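Blue (Type 1) copper domain protein (Nitrosopumilus maritimus, PDB 5FC9) is a purple cupredoxin that binds one copper ion in an open, water-ligated type 1 site and probably transfers electrons, with a possible role in nitric oxide oxidation. Local coordinates at the copper (II) ion site and the interface of chains A and B. Residues are numbered along the deposited sequence; one frame, centred on the assembly and turned at random. Chains: chain A/B, Blue (Type 1) copper domain protein.

Contact 1: the copper (II) ion site. Residues chain A 10, 19, 38, 41-43, 82, 84-85. With CU (copper (II) ion), chain C.
Copper is held in a near-tetrahedral type 1 site by two imidazole nitrogens, a thiolate sulfur and a water. The ring nitrogens A:His42 ND1, 2.0 Å from CU, and A:His85 ND1, 2.1 Å from CU, meet it together with A:Cys82 SG at 2.2 Å. The angle between A:His42 ND1 and A:Cys82 SG opens to 130°, the widest at the metal. Water 1 adds a fourth observed ligand, its oxygen 2.2 Å from CU, where many cupredoxins carry a methionine sulfur; a water here is consistent with the open binding site and may be displaceable. The water is gripped in turn by the amide oxygen OD1 of A:Asn10 at 2.5 Å and reached by the phenol OH of A:Tyr19 at 3.1 Å. Behind the first histidine, A:His42 NE2 is bonded to A:Asp38 OD2 at 2.7 Å, nearly straight and in the ring plane, using the anti lone pair of the carboxylate. This fixes the rotation of the imidazole and is likely to make it a stronger donor to copper. The thiolate of A:Cys82, SG anti to its backbone N (chi1 171°), accepts a straight hydrogen bond from A:Asn43 N at 3.3 Å, which would temper its charge; the amides of A:Phe84 and A:His85 add only weak ones. CB of A:Phe84 sits over one face of the A:His85 ring, offset toward the rim; the carbonyl O of A:Pro41 lies at its edge. In this chain, the C-terminal cupredoxin domain of a longer protein, with the plastocyanin/azurin-type fold, A:Cys82 and A:His85 come from the loop between strands 76-81 and 89-94, and A:His42 from the loop after strand 30-36.

Contact 2: the interface of chains A and B. Residues chain A 47-49, 51, 79, 81, 86-87, 89; chain B 14-16, 18, 22.
The backbone of B:Gly15, turned to phi -64° and psi -52°, carries its chain close over A:Pro86, whose carbonyl O lies 3.3 Å from B:Gly15 CA. CB of the proline ring lies 3.5 Å from B:Gly15 N. The main side chain is B:Phe18, whose ring is set with CG in the crowded position between the backbone N and the carbonyl carbon (chi1 45°) and points its far end into chain A. There the aliphatic stem of A:Lys79 crosses it obliquely, CD lying 3.5 Å from B:Phe18 CZ and CE following along the CE1 side; the lysine chain then bends at its third and fourth torsions. A:Ile47 meets the ring tip to tip, its CD1 4.0 Å from B:Phe18 CE2, on the same side of the ring plane as the lysine stem. The carbonyl O of A:Val49 approaches from the opposite side, 3.6 Å from B:Phe18 CZ. An alanine at B:Phe18 removes the ring that meets A:Lys79, A:Ile47 and A:Val49, and would probably loosen this patch. A:Val89 and B:Leu22 cross obliquely, CG2 of the valine 3.9 Å from CD2 of the leucine. Within this patch no N or O of one chain comes within bonding reach of the other, so the contact is mainly van der Waals packing. In chain B, the hydroxyl OG1 of B:Thr14 is bonded to the carbonyl O of B:Ala16 at 2.7 Å, from above the carbonyl plane, which may brace the loop. The patch belongs to a two-fold symmetric interface whose biological role the structure alone does not establish. Chain B offers a loop between strands 3-6 and 23-26, laid on strands 45-47, 76-81 and 89-94 of chain A and the loops beside them.

Contact 1: the copper (II) ion site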
ATOM      1  N   ASN A  10     -11.688   1.387   8.117  1.00 13.30           N
ATOM      2  CA  ASN A  10     -10.995   0.105   8.195  1.00 13.50           C
ATOM      3  C   ASN A  10     -10.902  -0.588   6.825  1.00 14.71           C
ATOM      4  O   ASN A  10      -9.986  -1.379   6.574  1.00 15.37           O
ATOM      5  CB  ASN A  10     -11.699  -0.789   9.235  1.00 12.85           C
ATOM      6  CG  ASN A  10     -11.023  -2.144   9.410  1.00 14.41           C
ATOM      7  OD1 ASN A  10     -11.447  -3.134   8.815  1.00 15.21           O
ATOM      8  ND2 ASN A  10      -9.954  -2.184  10.210  1.00 15.41           N
ATOM      9  N   TYR A  19      -7.935  -2.078  13.664  1.00 14.97           N
ATOM     10  CA  TYR A  19      -8.737  -2.403  14.846  1.00 14.09           C
ATOM     11  C   TYR A  19      -8.221  -1.681  16.074  1.00 15.62           C
ATOM     12  O   TYR A  19      -7.021  -1.521  16.241  1.00 16.13           O
ATOM     13  CB  TYR A  19      -8.720  -3.913  15.113  1.00 16.77           C
ATOM     14  CG  TYR A  19      -9.109  -4.762  13.925  1.00 15.07           C
ATOM     15  CD1 TYR A  19     -10.245  -4.471  13.174  1.00 15.76           C
ATOM     16  CD2 TYR A  19      -8.334  -5.844  13.550  1.00 16.20           C
ATOM     17  CE1 TYR A  19     -10.597  -5.241  12.078  1.00 16.37           C
ATOM     18  CE2 TYR A  19      -8.666  -6.621  12.453  1.00 15.05           C
ATOM     19  CZ  TYR A  19      -9.802  -6.316  11.718  1.00 16.97           C
ATOM     20  OH  TYR A  19     -10.162  -7.065  10.621  1.00 16.24           O
ATOM     21  N   ASP A  38     -17.608   0.826  11.069  1.00 14.86           N
ATOM     22  CA  ASP A  38     -17.291   1.201   9.691  1.00 15.56           C
ATOM     23  C   ASP A  38     -18.555   1.231   8.826  1.00 18.09           C
ATOM     24  O   ASP A  38     -19.609   0.725   9.223  1.00 16.55           O
ATOM     25  CB  ASP A  38     -16.263   0.215   9.115  1.00 13.99           C
ATOM     26  CG  ASP A  38     -15.425   0.812   7.999  1.00 17.45           C
ATOM     27  OD1 ASP A  38     -15.669   1.978   7.606  1.00 16.70           O
ATOM     28  OD2 ASP A  38     -14.530   0.091   7.514  1.00 15.10           O
ATOM     29  N   PRO A  41     -19.581  -3.794   5.345  1.00 14.26           N
ATOM     30  CA  PRO A  41     -19.561  -5.019   6.158  1.00 16.15           C
ATOM     31  C   PRO A  41     -18.148  -5.494   6.490  1.00 14.66           C
ATOM     32  O   PRO A  41     -17.209  -5.288   5.707  1.00 15.31           O
ATOM     33  CB  PRO A  41     -20.272  -6.046   5.268  1.00 18.33           C
ATOM     34  CG  PRO A  41     -21.052  -5.249   4.289  1.00 18.72           C
ATOM     35  CD  PRO A  41     -20.258  -4.003   4.054  1.00 15.34           C
ATOM     36  N   HIS A  42     -18.016  -6.129   7.653  1.00 13.22           N
ATOM     37  CA  HIS A  42     -16.772  -6.750   8.069  1.00 11.81           C
ATOM     38  C   HIS A  42     -17.088  -8.082   8.689  1.00 16.81           C
ATOM     39  O   HIS A  42     -18.235  -8.358   9.000  1.00 16.73           O
ATOM     40  CB  HIS A  42     -16.034  -5.874   9.076  1.00 12.12           C
ATOM     41  CG  HIS A  42     -15.445  -4.641   8.471  1.00 14.11           C
ATOM     42  ND1 HIS A  42     -14.398  -4.681   7.577  1.00 12.44           N
ATOM     43  CD2 HIS A  42     -15.754  -3.334   8.632  1.00 12.79           C
ATOM     44  CE1 HIS A  42     -14.085  -3.450   7.208  1.00 15.46           C
ATOM     45  NE2 HIS A  42     -14.892  -2.613   7.837  1.00 14.12           N
ATOM     46  N   ASN A  43     -16.076  -8.914   8.865  1.00 15.82           N
ATOM     47  CA  ASN A  43     -16.258 -10.070   9.732  1.00 15.62           C
ATOM     48  C   ASN A  43     -14.998 -10.281  10.561  1.00 15.18           C
ATOM     49  O   ASN A  43     -13.980  -9.607  10.365  1.00 15.66           O
ATOM     50  CB  ASN A  43     -16.637 -11.327   8.924  1.00 16.84           C
ATOM     51  CG  ASN A  43     -15.593 -11.706   7.897  1.00 18.45           C
ATOM     52  OD1 ASN A  43     -14.436 -11.920   8.230  1.00 18.51           O
ATOM     53  ND2 ASN A  43     -16.000 -11.791   6.642  1.00 25.88           N
ATOM     54  N   CYS A  82     -10.234 -10.178   8.900  1.00 13.13           N
ATOM     55  CA  CYS A  82     -11.510 -10.065   8.211  1.00 16.42           C
ATOM     56  C   CYS A  82     -11.347 -10.671   6.836  1.00 17.12           C
ATOM     57  O   CYS A  82     -10.411 -10.313   6.116  1.00 15.29           O
ATOM     58  CB  CYS A  82     -11.937  -8.597   8.093  1.00 16.97           C
ATOM     59  SG  CYS A  82     -13.375  -8.315   7.028  1.00 14.44           S
ATOM     60  N   PHE A  84     -12.946 -10.167   4.198  1.00 16.51           N
ATOM     61  CA  PHE A  84     -13.139  -9.171   3.149  1.00 17.53           C
ATOM     62  C   PHE A  84     -11.928  -8.255   3.016  1.00 16.68           C
ATOM     63  O   PHE A  84     -11.637  -7.735   1.936  1.00 17.52           O
ATOM     64  CB  PHE A  84     -14.364  -8.308   3.427  1.00 16.36           C
ATOM     65  CG  PHE A  84     -15.620  -9.084   3.690  1.00 21.00           C
ATOM     66  CD1 PHE A  84     -15.883 -10.263   3.019  1.00 24.57           C
ATOM     67  CD2 PHE A  84     -16.541  -8.614   4.603  1.00 19.76           C
ATOM     68  CE1 PHE A  84     -17.050 -10.967   3.272  1.00 24.09           C
ATOM     69  CE2 PHE A  84     -17.710  -9.306   4.856  1.00 24.14           C
ATOM     70  CZ  PHE A  84     -17.959 -10.491   4.190  1.00 25.05           C
ATOM     71  N   HIS A  85     -11.245  -8.043   4.131  1.00 15.37           N
ATOM     72  CA  HIS A  85     -10.060  -7.187   4.154  1.00 14.98           C
ATOM     73  C   HIS A  85      -8.954  -7.890   4.903  1.00 14.88           C
ATOM     74  O   HIS A  85      -8.657  -7.550   6.038  1.00 14.76           O
ATOM     75  CB  HIS A  85     -10.376  -5.832   4.797  1.00 14.33           C
ATOM     76  CG  HIS A  85     -11.660  -5.229   4.311  1.00 16.19           C
ATOM     77  ND1 HIS A  85     -12.840  -5.322   5.015  1.00 15.60           N
ATOM     78  CD2 HIS A  85     -11.954  -4.553   3.174  1.00 17.28           C
ATOM     79  CE1 HIS A  85     -13.806  -4.724   4.339  1.00 14.37           C
ATOM     80  NE2 HIS A  85     -13.294  -4.251   3.216  1.00 17.36           N
TER
HETATM   81 CU    CU C1401     -13.209  -6.101   6.885  1.00 17.16          CU
HETATM   82  O   HOH W   1     -11.548  -5.621   8.316  1.00 19.53           O

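Contact 2: the interface of chains A and B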
ATOM      1  N   ILE A  47      -7.485 -16.937  12.712  1.00 16.57           N
ATOM      2  CA  ILE A  47      -6.630 -17.465  11.645  1.00 16.35           C
ATOM      3  C   ILE A  47      -5.372 -18.105  12.192  1.00 17.77           C
ATOM      4  O   ILE A  47      -4.975 -17.839  13.331  1.00 18.76           O
ATOM      5  CB  ILE A  47      -6.197 -16.372  10.642  1.00 17.44           C
ATOM      6  CG1 ILE A  47      -5.513 -15.207  11.370  1.00 17.95           C
ATOM      7  CG2 ILE A  47      -7.379 -15.926   9.816  1.00 16.57           C
ATOM      8  CD1 ILE A  47      -4.677 -14.297  10.432  1.00 19.24           C
ATOM      9  N   ASP A  48      -4.750 -18.941  11.358  1.00 20.45           N
ATOM     10  CA  ASP A  48      -3.433 -19.515  11.646  1.00 24.04           C
ATOM     11  C   ASP A  48      -2.322 -18.653  11.057  1.00 25.50           C
ATOM     12  O   ASP A  48      -2.592 -17.599  10.494  1.00 25.50           O
ATOM     13  CB  ASP A  48      -3.326 -20.969  11.125  1.00 22.83           C
ATOM     14  CG  ASP A  48      -3.473 -21.098   9.592  1.00 24.23           C
ATOM     15  OD1 ASP A  48      -3.265 -20.120   8.842  1.00 23.52           O
ATOM     16  OD2 ASP A  48      -3.785 -22.219   9.120  1.00 25.81           O
ATOM     17  N   VAL A  49      -1.080 -19.115  11.182  1.00 27.30           N
ATOM     18  CA  VAL A  49       0.086 -18.352  10.732  1.00 29.16           C
ATOM     19  C   VAL A  49       0.079 -18.100   9.224  1.00 30.16           C
ATOM     20  O   VAL A  49       0.681 -17.135   8.741  1.00 34.63           O
ATOM     21  CB  VAL A  49       1.406 -19.069  11.107  1.00 38.62           C
ATOM     22  CG1 VAL A  49       1.602 -19.069  12.616  1.00 38.48           C
ATOM     23  CG2 VAL A  49       1.412 -20.486  10.571  1.00 34.84           C
ATOM     24  N   GLY A  51      -2.565 -17.356   7.496  1.00 26.35           N
ATOM     25  CA  GLY A  51      -3.747 -16.579   7.162  1.00 22.69           C
ATOM     26  C   GLY A  51      -4.895 -17.414   6.624  1.00 24.77           C
ATOM     27  O   GLY A  51      -5.698 -16.942   5.818  1.00 25.98           O
ATOM     28  N   LYS A  79      -4.620 -14.650  16.856  1.00 19.86           N
ATOM     29  CA  LYS A  79      -4.695 -13.784  15.680  1.00 19.48           C
ATOM     30  C   LYS A  79      -6.071 -13.884  15.034  1.00 18.12           C
ATOM     31  O   LYS A  79      -6.692 -14.944  15.041  1.00 19.13           O
ATOM     32  CB  LYS A  79      -3.628 -14.163  14.645  1.00 18.89           C
ATOM     33  CG  LYS A  79      -2.197 -14.011  15.113  1.00 27.17           C
ATOM     34  CD  LYS A  79      -1.211 -14.421  14.026  1.00 28.04           C
ATOM     35  CE  LYS A  79      -0.262 -15.504  14.519  1.00 38.84           C
ATOM     36  NZ  LYS A  79      -0.976 -16.747  14.923  1.00 36.52           N
ATOM     37  N   TYR A  81      -8.563 -12.026  11.544  1.00 14.97           N
ATOM     38  CA  TYR A  81      -8.592 -11.074  10.446  1.00 14.07           C
ATOM     39  C   TYR A  81     -10.043 -10.903   9.989  1.00 15.23           C
ATOM     40  O   TYR A  81     -10.964 -11.421  10.623  1.00 15.00           O
ATOM     41  CB  TYR A  81      -7.615 -11.555   9.347  1.00 15.68           C
ATOM     42  CG  TYR A  81      -8.119 -12.498   8.267  1.00 13.87           C
ATOM     43  CD1 TYR A  81      -7.530 -12.501   7.011  1.00 21.83           C
ATOM     44  CD2 TYR A  81      -9.225 -13.326   8.466  1.00 15.67           C
ATOM     45  CE1 TYR A  81      -7.996 -13.342   5.996  1.00 26.90           C
ATOM     46  CE2 TYR A  81      -9.694 -14.148   7.463  1.00 18.16           C
ATOM     47  CZ  TYR A  81      -9.076 -14.157   6.236  1.00 24.92           C
ATOM     48  OH  TYR A  81      -9.534 -14.991   5.238  1.00 29.05           O
ATOM     49  N   PRO A  86      -8.337  -8.893   4.264  1.00 15.76           N
ATOM     50  CA  PRO A  86      -7.425  -9.788   4.989  1.00 17.32           C
ATOM     51  C   PRO A  86      -6.145  -9.118   5.483  1.00 15.86           C
ATOM     52  O   PRO A  86      -5.473  -9.683   6.344  1.00 16.46           O
ATOM     53  CB  PRO A  86      -7.113 -10.874   3.953  1.00 19.55           C
ATOM     54  CG  PRO A  86      -7.438 -10.290   2.650  1.00 20.55           C
ATOM     55  CD  PRO A  86      -8.567  -9.335   2.881  1.00 17.22           C
ATOM     56  N   TRP A  87      -5.824  -7.933   4.965  1.00 15.65           N
ATOM     57  CA  TRP A  87      -4.684  -7.171   5.479  1.00 15.80           C
ATOM     58  C   TRP A  87      -4.961  -6.603   6.873  1.00 15.65           C
ATOM     59  O   TRP A  87      -4.045  -6.183   7.582  1.00 17.95           O
ATOM     60  CB  TRP A  87      -4.296  -6.034   4.522  1.00 15.68           C
ATOM     61  CG  TRP A  87      -5.386  -5.041   4.279  1.00 14.89           C
ATOM     62  CD1 TRP A  87      -5.596  -3.855   4.947  1.00 15.23           C
ATOM     63  CD2 TRP A  87      -6.421  -5.143   3.303  1.00 13.31           C
ATOM     64  NE1 TRP A  87      -6.704  -3.222   4.434  1.00 14.41           N
ATOM     65  CE2 TRP A  87      -7.237  -3.996   3.435  1.00 14.29           C
ATOM     66  CE3 TRP A  87      -6.741  -6.092   2.326  1.00 15.57           C
ATOM     67  CZ2 TRP A  87      -8.344  -3.775   2.610  1.00 14.30           C
ATOM     68  CZ3 TRP A  87      -7.849  -5.879   1.520  1.00 16.77           C
ATOM     69  CH2 TRP A  87      -8.643  -4.729   1.674  1.00 16.19           C
ATOM     70  N   VAL A  89      -5.417  -7.393  10.266  1.00 15.49           N
ATOM     71  CA  VAL A  89      -5.182  -8.494  11.196  1.00 15.27           C
ATOM     72  C   VAL A  89      -4.915  -7.953  12.597  1.00 17.06           C
ATOM     73  O   VAL A  89      -4.122  -7.018  12.779  1.00 19.20           O
ATOM     74  CB  VAL A  89      -4.007  -9.377  10.727  1.00 17.31           C
ATOM     75  CG1 VAL A  89      -4.328 -10.008   9.387  1.00 23.79           C
ATOM     76  CG2 VAL A  89      -2.709  -8.574  10.622  1.00 20.53           C
TER
ATOM     77  N   THR B  14      -2.295  -9.601   1.382  1.00 19.39           N
ATOM     78  CA  THR B  14      -2.919 -10.856   1.779  1.00 21.53           C
ATOM     79  C   THR B  14      -3.007 -10.994   3.288  1.00 19.87           C
ATOM     80  O   THR B  14      -2.357 -10.254   4.027  1.00 19.39           O
ATOM     81  CB  THR B  14      -2.119 -12.048   1.232  1.00 21.74           C
ATOM     82  OG1 THR B  14      -0.757 -11.927   1.661  1.00 21.60           O
ATOM     83  CG2 THR B  14      -2.158 -12.050  -0.279  1.00 25.30           C
ATOM     84  N   GLY B  15      -3.786 -11.970   3.744  1.00 19.03           N
ATOM     85  CA  GLY B  15      -3.819 -12.291   5.156  1.00 18.47           C
ATOM     86  C   GLY B  15      -2.460 -12.791   5.609  1.00 22.31           C
ATOM     87  O   GLY B  15      -1.884 -12.284   6.567  1.00 24.91           O
ATOM     88  N   ALA B  16      -1.943 -13.777   4.886  1.00 21.59           N
ATOM     89  CA  ALA B  16      -0.608 -14.310   5.122  1.00 20.73           C
ATOM     90  C   ALA B  16       0.463 -13.240   4.937  1.00 19.16           C
ATOM     91  O   ALA B  16       0.286 -12.313   4.150  1.00 21.45           O
ATOM     92  CB  ALA B  16      -0.341 -15.485   4.177  1.00 20.42           C
ATOM     93  N   PHE B  18       2.158 -11.414   7.486  1.00 18.92           N
ATOM     94  CA  PHE B  18       2.320 -10.392   8.517  1.00 18.09           C
ATOM     95  C   PHE B  18       3.631 -10.599   9.295  1.00 19.05           C
ATOM     96  O   PHE B  18       4.208 -11.687   9.274  1.00 19.48           O
ATOM     97  CB  PHE B  18       1.108 -10.384   9.467  1.00 20.33           C
ATOM     98  CG  PHE B  18       0.667 -11.744   9.900  1.00 20.40           C
ATOM     99  CD1 PHE B  18       1.352 -12.425  10.895  1.00 22.71           C
ATOM    100  CD2 PHE B  18      -0.430 -12.348   9.307  1.00 21.14           C
ATOM    101  CE1 PHE B  18       0.950 -13.695  11.294  1.00 26.75           C
ATOM    102  CE2 PHE B  18      -0.838 -13.617   9.699  1.00 27.25           C
ATOM    103  CZ  PHE B  18      -0.144 -14.287  10.696  1.00 27.36           C
ATOM    104  N   LEU B  22       3.577 -10.822  15.375  1.00 18.72           N
ATOM    105  CA  LEU B  22       2.844  -9.589  15.113  1.00 18.56           C
ATOM    106  C   LEU B  22       2.967  -8.630  16.284  1.00 19.02           C
ATOM    107  O   LEU B  22       3.026  -7.412  16.107  1.00 19.38           O
ATOM    108  CB  LEU B  22       1.376  -9.911  14.821  1.00 18.99           C
ATOM    109  CG  LEU B  22       0.520  -8.795  14.228  1.00 21.00           C
ATOM    110  CD1 LEU B  22       1.166  -8.322  12.941  1.00 19.89           C
ATOM    111  CD2 LEU B  22      -0.901  -9.293  13.974  1.00 23.78           C
TER

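Contact 1 and contact 2 have centres about 13 Å apart, and no residue is shared. They are joined through chain A: strand 76-81, which supplies A:Lys79 to contact 2, leads straight into the copper cysteine of contact 1, and A:Pro86 of contact 2 directly follows the copper ligand A:His85. The loop that supplies two of the copper ligands thus also forms part of the surface on which the neighbouring chain rests. Pairing of the chains could therefore steady this loop and, if this pairing occurs in solution, influence the surroundings of the copper. By the two-fold symmetry, chain B's copper loop is likewise met by chain A.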